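Local coordinates for protein carbohydrate deacetylase Agd3 (Neosartorya fumigata, PDB 6NWZ) that probably removes N-acetyl groups from galactosaminogalactan, an exopolysaccharide of the fungal biofilm, as a metal-binding carbohydrate esterase, at residues 466-478 against 599-611. Sequence-based numbering, arbitrary orientation.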
ATOM      1  N   ASN A 466      -2.706   6.822 -11.283  1.00 37.87           N
ATOM      2  CA  ASN A 466      -1.620   6.937 -12.247  1.00 44.72           C
ATOM      3  C   ASN A 466      -1.603   5.715 -13.157  1.00 44.80           C
ATOM      4  O   ASN A 466      -1.634   4.575 -12.688  1.00 44.44           O
ATOM      5  CB  ASN A 466      -0.280   7.090 -11.521  1.00 38.27           C
ATOM      6  CG  ASN A 466       0.874   7.357 -12.474  1.00 51.06           C
ATOM      7  OD1 ASN A 466       1.443   6.431 -13.050  1.00 51.15           O
ATOM      8  ND2 ASN A 466       1.230   8.626 -12.637  1.00 50.05           N
ATOM      9  N   GLN A 467      -1.568   5.958 -14.465  1.00 53.69           N
ATOM     10  CA  GLN A 467      -1.640   4.892 -15.456  1.00 62.58           C
ATOM     11  C   GLN A 467      -0.268   4.408 -15.916  1.00 63.16           C
ATOM     12  O   GLN A 467      -0.194   3.592 -16.840  1.00 63.14           O
ATOM     13  CB  GLN A 467      -2.460   5.353 -16.664  1.00 63.09           C
ATOM     14  CG  GLN A 467      -3.917   5.620 -16.344  1.00 58.43           C
ATOM     15  CD  GLN A 467      -4.585   4.433 -15.682  1.00 67.73           C
ATOM     16  OE1 GLN A 467      -5.274   4.575 -14.673  1.00 68.06           O
ATOM     17  NE2 GLN A 467      -4.387   3.250 -16.251  1.00 81.89           N
ATOM     18  N   GLN A 468       0.813   4.887 -15.297  1.00 55.12           N
ATOM     19  CA  GLN A 468       2.155   4.457 -15.662  1.00 42.10           C
ATOM     20  C   GLN A 468       2.847   3.643 -14.578  1.00 44.22           C
ATOM     21  O   GLN A 468       3.753   2.868 -14.899  1.00 56.55           O
ATOM     22  CB  GLN A 468       3.039   5.667 -16.010  1.00 44.96           C
ATOM     23  CG  GLN A 468       2.320   7.016 -16.064  1.00 62.85           C
ATOM     24  CD  GLN A 468       1.328   7.118 -17.208  1.00 61.47           C
ATOM     25  OE1 GLN A 468       1.431   6.401 -18.203  1.00 64.00           O
ATOM     26  NE2 GLN A 468       0.350   8.006 -17.063  1.00 61.49           N
ATOM     27  N   ASN A 469       2.448   3.798 -13.318  1.00 47.81           N
ATOM     28  CA  ASN A 469       3.068   3.081 -12.211  1.00 36.00           C
ATOM     29  C   ASN A 469       2.168   3.228 -10.996  1.00 37.51           C
ATOM     30  O   ASN A 469       1.835   4.350 -10.605  1.00 45.19           O
ATOM     31  CB  ASN A 469       4.470   3.622 -11.909  1.00 36.35           C
ATOM     32  CG  ASN A 469       5.229   2.762 -10.911  1.00 45.41           C
ATOM     33  OD1 ASN A 469       4.652   2.178  -9.991  1.00 46.76           O
ATOM     34  ND2 ASN A 469       6.539   2.680 -11.094  1.00 41.43           N
ATOM     35  N   ALA A 470       1.780   2.097 -10.407  1.00 40.15           N
ATOM     36  CA  ALA A 470       0.860   2.132  -9.277  1.00 38.50           C
ATOM     37  C   ALA A 470       1.459   2.867  -8.085  1.00 46.36           C
ATOM     38  O   ALA A 470       0.722   3.419  -7.258  1.00 52.20           O
ATOM     39  CB  ALA A 470       0.472   0.712  -8.882  1.00 30.36           C
ATOM     40  N   MET A 471       2.786   2.884  -7.981  1.00 43.17           N
ATOM     41  CA  MET A 471       3.468   3.533  -6.870  1.00 35.62           C
ATOM     42  C   MET A 471       3.486   5.050  -6.989  1.00 39.74           C
ATOM     43  O   MET A 471       4.028   5.713  -6.099  1.00 44.40           O
ATOM     44  CB  MET A 471       4.903   3.003  -6.761  1.00 30.57           C
ATOM     45  CG  MET A 471       5.000   1.486  -6.645  1.00 36.36           C
ATOM     46  SD  MET A 471       4.417   0.819  -5.070  1.00 38.14           S
ATOM     47  CE  MET A 471       3.733  -0.745  -5.607  1.00 39.43           C
ATOM     48  N   TRP A 472       2.902   5.614  -8.058  1.00 37.03           N
ATOM     49  CA  TRP A 472       2.930   7.046  -8.313  1.00 50.89           C
ATOM     50  C   TRP A 472       1.555   7.670  -8.097  1.00 44.89           C
ATOM     51  O   TRP A 472       0.526   7.015  -8.291  1.00 47.62           O
ATOM     52  CB  TRP A 472       3.385   7.355  -9.745  1.00 53.52           C
ATOM     53  CG  TRP A 472       4.768   6.889 -10.071  1.00 55.03           C
ATOM     54  CD1 TRP A 472       5.705   6.415  -9.200  1.00 61.03           C
ATOM     55  CD2 TRP A 472       5.369   6.846 -11.369  1.00 62.24           C
ATOM     56  NE1 TRP A 472       6.854   6.080  -9.876  1.00 55.01           N
ATOM     57  CE2 TRP A 472       6.673   6.336 -11.209  1.00 59.98           C
ATOM     58  CE3 TRP A 472       4.931   7.189 -12.651  1.00 52.98           C
ATOM     59  CZ2 TRP A 472       7.542   6.164 -12.282  1.00 51.46           C
ATOM     60  CZ3 TRP A 472       5.794   7.017 -13.714  1.00 46.47           C
ATOM     61  CH2 TRP A 472       7.085   6.510 -13.523  1.00 41.82           C
ATOM     62  N   PRO A 473       1.504   8.934  -7.695  1.00 41.42           N
ATOM     63  CA  PRO A 473       0.229   9.648  -7.665  1.00 36.98           C
ATOM     64  C   PRO A 473      -0.147  10.139  -9.056  1.00 45.32           C
ATOM     65  O   PRO A 473       0.683  10.234  -9.961  1.00 43.75           O
ATOM     66  CB  PRO A 473       0.509  10.822  -6.722  1.00 38.38           C
ATOM     67  CG  PRO A 473       1.963  11.114  -6.954  1.00 37.19           C
ATOM     68  CD  PRO A 473       2.616   9.770  -7.200  1.00 40.10           C
ATOM     69  N   TYR A 474      -1.434  10.437  -9.212  1.00 47.01           N
ATOM     70  CA  TYR A 474      -1.953  11.013 -10.442  1.00 40.71           C
ATOM     71  C   TYR A 474      -1.825  12.531 -10.383  1.00 47.32           C
ATOM     72  O   TYR A 474      -2.016  13.140  -9.328  1.00 62.60           O
ATOM     73  CB  TYR A 474      -3.414  10.602 -10.652  1.00 40.66           C
ATOM     74  CG  TYR A 474      -4.134  11.374 -11.737  1.00 46.01           C
ATOM     75  CD1 TYR A 474      -4.034  10.999 -13.069  1.00 50.79           C
ATOM     76  CD2 TYR A 474      -4.921  12.478 -11.424  1.00 44.66           C
ATOM     77  CE1 TYR A 474      -4.692  11.708 -14.063  1.00 52.73           C
ATOM     78  CE2 TYR A 474      -5.582  13.192 -12.412  1.00 51.53           C
ATOM     79  CZ  TYR A 474      -5.465  12.802 -13.729  1.00 53.63           C
ATOM     80  OH  TYR A 474      -6.123  13.511 -14.710  1.00 63.03           O
ATOM     81  N   PHE A 475      -1.483  13.136 -11.516  1.00 44.42           N
ATOM     82  CA  PHE A 475      -1.320  14.582 -11.613  1.00 51.12           C
ATOM     83  C   PHE A 475      -2.380  15.133 -12.555  1.00 56.92           C
ATOM     84  O   PHE A 475      -2.497  14.681 -13.700  1.00 56.66           O
ATOM     85  CB  PHE A 475       0.084  14.950 -12.095  1.00 47.49           C
ATOM     86  CG  PHE A 475       1.164  14.643 -11.096  1.00 48.78           C
ATOM     87  CD1 PHE A 475       1.370  15.474 -10.005  1.00 45.59           C
ATOM     88  CD2 PHE A 475       1.961  13.517 -11.238  1.00 46.29           C
ATOM     89  CE1 PHE A 475       2.360  15.197  -9.075  1.00 44.35           C
ATOM     90  CE2 PHE A 475       2.955  13.231 -10.310  1.00 51.14           C
ATOM     91  CZ  PHE A 475       3.154  14.074  -9.229  1.00 53.80           C
ATOM     92  N   THR A 476      -3.148  16.105 -12.069  1.00 65.16           N
ATOM     93  CA  THR A 476      -4.236  16.666 -12.857  1.00 69.98           C
ATOM     94  C   THR A 476      -3.694  17.398 -14.078  1.00 70.62           C
ATOM     95  O   THR A 476      -2.584  17.937 -14.071  1.00 66.47           O
ATOM     96  CB  THR A 476      -5.074  17.620 -12.007  1.00 64.55           C
ATOM     97  OG1 THR A 476      -4.284  18.760 -11.645  1.00 67.29           O
ATOM     98  CG2 THR A 476      -5.553  16.922 -10.748  1.00 48.14           C
ATOM     99  N   THR A 477      -4.493  17.410 -15.140  1.00 55.28           N
ATOM    100  CA  THR A 477      -4.113  18.035 -16.394  1.00 58.15           C
ATOM    101  C   THR A 477      -5.197  19.009 -16.827  1.00 76.22           C
ATOM    102  O   THR A 477      -6.367  18.864 -16.459  1.00 70.81           O
ATOM    103  CB  THR A 477      -3.889  16.995 -17.489  1.00 58.61           C
ATOM    104  OG1 THR A 477      -5.132  16.351 -17.790  1.00 62.15           O
ATOM    105  CG2 THR A 477      -2.886  15.948 -17.027  1.00 56.31           C
ATOM    106  N   VAL A 478      -4.793  20.009 -17.615  1.00 86.09           N
ATOM    107  CA  VAL A 478      -5.752  20.981 -18.129  1.00 65.71           C
ATOM    108  C   VAL A 478      -6.781  20.292 -19.013  1.00 69.31           C
ATOM    109  O   VAL A 478      -7.964  20.661 -19.025  1.00 74.80           O
ATOM    110  CB  VAL A 478      -5.018  22.109 -18.883  1.00 68.70           C
ATOM    111  CG1 VAL A 478      -6.013  23.079 -19.491  1.00 71.57           C
ATOM    112  CG2 VAL A 478      -4.074  22.840 -17.952  1.00 67.99           C
ATOM    113  N   GLU A 599       4.002  13.684   0.369  1.00 43.07           N
ATOM    114  CA  GLU A 599       5.413  13.964   0.123  1.00 38.65           C
ATOM    115  C   GLU A 599       6.148  12.718  -0.362  1.00 39.22           C
ATOM    116  O   GLU A 599       6.891  12.771  -1.348  1.00 49.07           O
ATOM    117  CB  GLU A 599       6.059  14.518   1.396  1.00 38.67           C
ATOM    118  CG  GLU A 599       7.577  14.639   1.356  1.00 36.94           C
ATOM    119  CD  GLU A 599       8.060  15.707   0.396  1.00 53.90           C
ATOM    120  OE1 GLU A 599       7.229  16.524  -0.057  1.00 52.12           O
ATOM    121  OE2 GLU A 599       9.272  15.728   0.094  1.00 52.31           O
ATOM    122  N   ASN A 600       5.955  11.586   0.320  1.00 36.48           N
ATOM    123  CA  ASN A 600       6.646  10.361  -0.077  1.00 36.86           C
ATOM    124  C   ASN A 600       6.181   9.874  -1.446  1.00 47.86           C
ATOM    125  O   ASN A 600       6.975   9.321  -2.214  1.00 60.48           O
ATOM    126  CB  ASN A 600       6.443   9.269   0.973  1.00 30.83           C
ATOM    127  CG  ASN A 600       6.987   9.658   2.331  1.00 32.37           C
ATOM    128  OD1 ASN A 600       7.638  10.693   2.479  1.00 40.50           O
ATOM    129  ND2 ASN A 600       6.729   8.821   3.331  1.00 33.86           N
ATOM    130  N   PHE A 601       4.896  10.057  -1.766  1.00 53.69           N
ATOM    131  CA  PHE A 601       4.417   9.716  -3.101  1.00 48.90           C
ATOM    132  C   PHE A 601       5.102  10.570  -4.161  1.00 46.23           C
ATOM    133  O   PHE A 601       5.412  10.086  -5.257  1.00 39.20           O
ATOM    134  CB  PHE A 601       2.900   9.882  -3.181  1.00 41.23           C
ATOM    135  CG  PHE A 601       2.137   8.606  -2.982  1.00 36.03           C
ATOM    136  CD1 PHE A 601       2.162   7.610  -3.946  1.00 31.11           C
ATOM    137  CD2 PHE A 601       1.378   8.407  -1.839  1.00 35.90           C
ATOM    138  CE1 PHE A 601       1.451   6.432  -3.767  1.00 36.03           C
ATOM    139  CE2 PHE A 601       0.664   7.235  -1.656  1.00 28.59           C
ATOM    140  CZ  PHE A 601       0.701   6.246  -2.620  1.00 34.77           C
ATOM    141  N   LEU A 602       5.349  11.844  -3.852  1.00 43.64           N
ATOM    142  CA  LEU A 602       6.054  12.707  -4.794  1.00 41.79           C
ATOM    143  C   LEU A 602       7.523  12.319  -4.903  1.00 47.82           C
ATOM    144  O   LEU A 602       8.069  12.240  -6.010  1.00 54.63           O
ATOM    145  CB  LEU A 602       5.915  14.167  -4.373  1.00 39.62           C
ATOM    146  CG  LEU A 602       6.419  15.191  -5.387  1.00 51.75           C
ATOM    147  CD1 LEU A 602       5.559  15.180  -6.643  1.00 42.88           C
ATOM    148  CD2 LEU A 602       6.430  16.564  -4.760  1.00 43.52           C
ATOM    149  N   ALA A 603       8.177  12.068  -3.766  1.00 48.77           N
ATOM    150  CA  ALA A 603       9.585  11.690  -3.789  1.00 42.79           C
ATOM    151  C   ALA A 603       9.789  10.354  -4.492  1.00 48.79           C
ATOM    152  O   ALA A 603      10.759  10.182  -5.241  1.00 55.79           O
ATOM    153  CB  ALA A 603      10.136  11.639  -2.365  1.00 37.87           C
ATOM    154  N   ARG A 604       8.893   9.392  -4.258  1.00 46.76           N
ATOM    155  CA  ARG A 604       8.963   8.128  -4.984  1.00 42.13           C
ATOM    156  C   ARG A 604       8.868   8.364  -6.483  1.00 52.85           C
ATOM    157  O   ARG A 604       9.648   7.808  -7.266  1.00 55.71           O
ATOM    158  CB  ARG A 604       7.851   7.188  -4.522  1.00 33.45           C
ATOM    159  CG  ARG A 604       7.644   5.981  -5.430  1.00 34.04           C
ATOM    160  CD  ARG A 604       8.858   5.069  -5.406  1.00 34.20           C
ATOM    161  NE  ARG A 604       8.922   4.199  -6.577  1.00 37.10           N
ATOM    162  CZ  ARG A 604       8.667   2.895  -6.558  1.00 35.71           C
ATOM    163  NH1 ARG A 604       8.328   2.297  -5.426  1.00 39.22           N
ATOM    164  NH2 ARG A 604       8.756   2.187  -7.675  1.00 41.84           N
ATOM    165  N   TYR A 605       7.919   9.202  -6.901  1.00 58.05           N
ATOM    166  CA  TYR A 605       7.749   9.473  -8.322  1.00 50.92           C
ATOM    167  C   TYR A 605       8.973  10.170  -8.902  1.00 56.96           C
ATOM    168  O   TYR A 605       9.370   9.897 -10.041  1.00 67.79           O
ATOM    169  CB  TYR A 605       6.490  10.312  -8.544  1.00 39.65           C
ATOM    170  CG  TYR A 605       6.386  10.901  -9.929  1.00 56.22           C
ATOM    171  CD1 TYR A 605       5.895  10.152 -10.990  1.00 51.72           C
ATOM    172  CD2 TYR A 605       6.780  12.211 -10.178  1.00 59.02           C
ATOM    173  CE1 TYR A 605       5.801  10.690 -12.261  1.00 50.16           C
ATOM    174  CE2 TYR A 605       6.691  12.756 -11.445  1.00 50.25           C
ATOM    175  CZ  TYR A 605       6.200  11.993 -12.480  1.00 51.77           C
ATOM    176  OH  TYR A 605       6.110  12.538 -13.738  1.00 56.46           O
ATOM    177  N   GLN A 606       9.594  11.065  -8.131  1.00 54.13           N
ATOM    178  CA  GLN A 606      10.687  11.869  -8.668  1.00 44.11           C
ATOM    179  C   GLN A 606      11.974  11.062  -8.796  1.00 44.27           C
ATOM    180  O   GLN A 606      12.620  11.081  -9.849  1.00 45.93           O
ATOM    181  CB  GLN A 606      10.905  13.105  -7.800  1.00 44.90           C
ATOM    182  CG  GLN A 606       9.858  14.183  -8.009  1.00 45.69           C
ATOM    183  CD  GLN A 606      10.150  15.435  -7.214  1.00 60.74           C
ATOM    184  OE1 GLN A 606      10.950  15.417  -6.277  1.00 72.45           O
ATOM    185  NE2 GLN A 606       9.508  16.534  -7.585  1.00 67.12           N
ATOM    186  N   ARG A 607      12.361  10.339  -7.741  1.00 55.44           N
ATOM    187  CA  ARG A 607      13.585   9.546  -7.809  1.00 54.59           C
ATOM    188  C   ARG A 607      13.494   8.424  -8.835  1.00 47.54           C
ATOM    189  O   ARG A 607      14.533   7.937  -9.293  1.00 62.45           O
ATOM    190  CB  ARG A 607      13.929   8.963  -6.437  1.00 48.40           C
ATOM    191  CG  ARG A 607      12.948   7.932  -5.921  1.00 39.65           C
ATOM    192  CD  ARG A 607      13.476   7.271  -4.661  1.00 52.77           C
ATOM    193  NE  ARG A 607      12.487   6.382  -4.063  1.00 51.72           N
ATOM    194  CZ  ARG A 607      11.615   6.761  -3.135  1.00 44.37           C
ATOM    195  NH1 ARG A 607      11.618   8.012  -2.698  1.00 56.19           N
ATOM    196  NH2 ARG A 607      10.743   5.894  -2.646  1.00 32.78           N
ATOM    197  N   ASP A 608      12.283   7.998  -9.202  1.00 52.74           N
ATOM    198  CA  ASP A 608      12.141   7.004 -10.261  1.00 50.43           C
ATOM    199  C   ASP A 608      12.475   7.578 -11.632  1.00 45.37           C
ATOM    200  O   ASP A 608      12.698   6.812 -12.574  1.00 60.76           O
ATOM    201  CB  ASP A 608      10.721   6.430 -10.267  1.00 39.84           C
ATOM    202  CG  ASP A 608      10.469   5.458  -9.122  1.00 39.15           C
ATOM    203  OD1 ASP A 608      11.414   5.145  -8.363  1.00 44.62           O
ATOM    204  OD2 ASP A 608       9.312   5.004  -8.981  1.00 39.49           O
ATOM    205  N   GLN A 609      12.511   8.903 -11.764  1.00 45.42           N
ATOM    206  CA  GLN A 609      12.884   9.546 -13.017  1.00 47.95           C
ATOM    207  C   GLN A 609      14.384   9.773 -13.149  1.00 51.42           C
ATOM    208  O   GLN A 609      14.837  10.194 -14.217  1.00 60.31           O
ATOM    209  CB  GLN A 609      12.161  10.892 -13.162  1.00 49.20           C
ATOM    210  CG  GLN A 609      10.682  10.860 -12.806  1.00 47.66           C
ATOM    211  CD  GLN A 609       9.881   9.920 -13.685  1.00 49.66           C
ATOM    212  OE1 GLN A 609      10.208   9.712 -14.855  1.00 53.12           O
ATOM    213  NE2 GLN A 609       8.827   9.343 -13.123  1.00 45.15           N
ATOM    214  N   CYS A 610      15.163   9.514 -12.097  1.00 56.88           N
ATOM    215  CA  CYS A 610      16.604   9.719 -12.142  1.00 50.46           C
ATOM    216  C   CYS A 610      17.362   8.528 -12.708  1.00 58.88           C
ATOM    217  O   CYS A 610      18.543   8.669 -13.046  1.00 59.28           O
ATOM    218  CB  CYS A 610      17.141  10.028 -10.740  1.00 49.86           C
ATOM    219  SG  CYS A 610      16.573  11.587 -10.014  1.00 72.87           S
ATOM    220  N   GLY A 611      16.725   7.365 -12.815  1.00 61.39           N
ATOM    221  CA  GLY A 611      17.428   6.175 -13.251  1.00 55.78           C
ATOM    222  C   GLY A 611      18.541   5.777 -12.302  1.00 52.66           C
ATOM    223  O   GLY A 611      19.695   5.627 -12.716  1.00 49.62           O
TER
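The indole of Trp472 lies between its own turn and the helix: Tyr605 CD1 and Gln609 NE2 sit over one face, toward the rim, while Asn469 CB covers the opposite face near its centre. Tyr605 presents its edge to that first face in a T-shaped pair, centroids 4.9 Å apart and planes at 90°. One face of the tyrosine ring in turn receives the edge of Phe475, whose CE2 stands 3.9 Å from Tyr605 CE2; Gln609 NE2 lies over its other face. Phe475 CZ also meets Leu602 CD1 at 3.7 Å.

At the indole edge, in the ring plane, Trp472 NE1 donates a nearly straight bond (171°) to Asp608 OD2 at 2.8 Å, reaching its anti side. Arg604 NE takes the syn side of the same Asp608 OD2 at 2.6 Å in a salt bridge. A carboxylate suits this place because one oxygen can serve both donors; Arg604 probably balances its charge and keeps OD2 turned to NE1. In Arg604, chi1 of 167° followed by a bend at chi2 brings the guanidinium against Met471, whose CB packs over its centre and whose CG lies 3.6 Å from Arg604 NH1. The compact, puckered ring of Pro473 lets CD approach Phe601 O to 3.4 Å.

Asn469 OD1 accepts from Met471 N in an Asx turn at the start of the type I turn 469-472, and Asn45 of helix 34-47 bonds both Asn469 and Arg604. Trp472, Tyr605 and Phe475 form an aromatic cluster, bordered by the Asp608 carboxylate bonds, that joins the turn before strand 474-475 to helix 594-607 within the deacetylase domain.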